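Long-range contact in L-Ribose isomerase (Acinetobacter, PDB 4Q0P), which probably catalyses the metal-dependent interconversion of L-ribose and its ketose L-ribulose, with a cobalt ion and a ribopyranose bound in its active site: residues 70-75 with 113-118. Numbering follows the deposited sequence.
Sequences PYEAMI and FCPPHH. With CO (cobalt (II) ion), chain B; 0MK (beta-L-ribopyranose), chain C.
F113 N gives its hydrogen to Y71 O at 2.8 Å. The same oxygen lies in plane at the edge of the F113 ring. A73 N returns a weak, bent bond to F113 O (125° at the hydrogen). P70 CB also meets the ring at its edge, 4.1 Å from F113 CE1. Y175 meets this ring edge-to-face.

The carboxylate of E72 lies against the P115 ring, with E72 OE1 3.3 Å from P115 CB. The E72 chain runs extended beyond CG (chi2 -170°), which carries the acid across P115 to the edge of P116. Its oxygens are held from outside the two segments. OE1 forms a salt bridge with R171, and OE2 is hydrogen-bonded to Y175. The charge is therefore buried but paired.

Two residues on from E72, M74 SD touches C114 SG at 3.6 Å. With SG turned away from the backbone nitrogen (chi1 171°), C114 puts its sulfur between M74 and the sugar. C114 SG is also 3.8 Å from O1 of the bound ribopyranose, so M74 backs a residue next to the sugar.

Further along, P115 O accepts a 2.6 Å bond from H117 ND1, close to the ring plane. This fixes the rotation of the imidazole and leaves H117 NE2 to bind cobalt at 2.3 Å. H119, E124 and H199 complete the protein ligands, and sugar O5 and a water also bind the metal. The loop leading into strand 73-82, and the start of that strand, pack here against strand 113-118 of the second sheet. The three-histidine, one-glutamate metal site is characteristic of the cupin beta-barrel.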
# COMPACT_ATOMS: atom_id res chain seq x y z
N PRO A 70 16.50 12.89 21.46
CA PRO A 70 17.37 13.27 20.34
C PRO A 70 18.71 12.54 20.30
O PRO A 70 19.59 12.78 21.13
CB PRO A 70 17.55 14.78 20.54
CG PRO A 70 17.51 14.92 22.05
CD PRO A 70 16.37 13.99 22.43
N TYR A 71 18.85 11.65 19.32
CA TYR A 71 20.09 10.91 19.12
C TYR A 71 20.32 10.76 17.62
O TYR A 71 19.39 10.91 16.82
CB TYR A 71 20.01 9.54 19.80
CG TYR A 71 20.22 9.59 21.30
CD1 TYR A 71 21.50 9.69 21.84
CD2 TYR A 71 19.14 9.55 22.17
CE1 TYR A 71 21.70 9.76 23.22
CE2 TYR A 71 19.32 9.62 23.55
CZ TYR A 71 20.60 9.72 24.07
OH TYR A 71 20.79 9.78 25.43
N GLU A 72 21.55 10.47 17.24
CA GLU A 72 21.87 10.33 15.84
C GLU A 72 22.05 8.86 15.50
O GLU A 72 23.07 8.24 15.83
CB GLU A 72 23.13 11.15 15.52
CG GLU A 72 23.06 12.55 16.14
CD GLU A 72 24.16 13.50 15.68
OE1 GLU A 72 25.31 13.05 15.48
OE2 GLU A 72 23.86 14.71 15.55
N ALA A 73 21.03 8.31 14.86
CA ALA A 73 21.01 6.91 14.46
C ALA A 73 19.90 6.70 13.43
O ALA A 73 18.90 7.44 13.43
CB ALA A 73 20.76 6.02 15.68
N MET A 74 20.07 5.71 12.57
CA MET A 74 19.08 5.43 11.55
C MET A 74 19.31 4.08 10.92
O MET A 74 20.33 3.43 11.16
CB MET A 74 19.15 6.49 10.45
CG MET A 74 20.34 6.30 9.52
SD MET A 74 20.58 7.71 8.42
CE MET A 74 19.11 7.58 7.41
N ILE A 75 18.36 3.66 10.09
CA ILE A 75 18.45 2.40 9.39
C ILE A 75 18.38 2.71 7.91
O ILE A 75 17.63 3.59 7.49
CB ILE A 75 17.28 1.46 9.77
CG1 ILE A 75 17.48 0.92 11.18
CG2 ILE A 75 17.18 0.32 8.76
CD1 ILE A 75 16.36 0.06 11.67
N PHE A 113 18.04 11.62 14.43
CA PHE A 113 18.53 12.32 13.24
C PHE A 113 19.51 11.53 12.38
O PHE A 113 20.15 10.59 12.83
CB PHE A 113 19.32 13.59 13.61
CG PHE A 113 18.57 14.61 14.40
CD1 PHE A 113 18.20 14.37 15.72
CD2 PHE A 113 18.30 15.86 13.85
CE1 PHE A 113 17.58 15.37 16.47
CE2 PHE A 113 17.68 16.86 14.59
CZ PHE A 113 17.32 16.61 15.91
N CYS A 114 19.61 11.98 11.13
CA CYS A 114 20.63 11.52 10.19
C CYS A 114 21.40 12.84 10.39
O CYS A 114 20.96 13.90 9.91
CB CYS A 114 20.12 11.44 8.76
SG CYS A 114 21.46 11.11 7.57
N PRO A 115 22.54 12.81 11.12
CA PRO A 115 23.39 13.96 11.44
C PRO A 115 23.97 14.84 10.33
O PRO A 115 24.16 14.39 9.20
CB PRO A 115 24.48 13.34 12.31
CG PRO A 115 24.65 12.01 11.68
CD PRO A 115 23.22 11.55 11.49
N PRO A 116 24.28 16.10 10.66
CA PRO A 116 24.85 17.08 9.73
C PRO A 116 26.02 16.50 8.95
O PRO A 116 26.93 15.92 9.53
CB PRO A 116 25.28 18.22 10.64
CG PRO A 116 24.21 18.21 11.69
CD PRO A 116 24.08 16.71 11.99
N HIS A 117 25.98 16.66 7.63
CA HIS A 117 27.04 16.15 6.79
C HIS A 117 26.87 16.67 5.37
O HIS A 117 25.87 17.31 5.05
CB HIS A 117 27.01 14.62 6.76
CG HIS A 117 25.80 14.06 6.07
ND1 HIS A 117 24.54 14.07 6.64
CD2 HIS A 117 25.65 13.50 4.85
CE1 HIS A 117 23.67 13.54 5.80
NE2 HIS A 117 24.32 13.18 4.70
N HIS A 118 27.86 16.42 4.52
CA HIS A 118 27.77 16.82 3.13
C HIS A 118 28.58 15.86 2.28
O HIS A 118 29.41 15.11 2.78
CB HIS A 118 28.24 18.27 2.93
CG HIS A 118 29.73 18.43 2.79
ND1 HIS A 118 30.58 18.45 3.87
CD2 HIS A 118 30.50 18.58 1.69
CE1 HIS A 118 31.82 18.61 3.44
NE2 HIS A 118 31.80 18.69 2.13
CO CO B . 23.45 12.94 2.62
C1 0MK C . 22.14 10.01 2.74
C2 0MK C . 22.30 8.61 2.14
C3 0MK C . 23.09 7.70 3.08
C4 0MK C . 24.38 8.35 3.61
C5 0MK C . 24.14 9.78 4.09
O1 0MK C . 21.37 9.92 3.92
O2 0MK C . 22.96 8.70 0.88
O3 0MK C . 23.41 6.49 2.40
O4 0MK C . 25.38 8.34 2.60
O5 0MK C . 23.44 10.54 3.09
O HOH W 1 21.45 12.72 3.51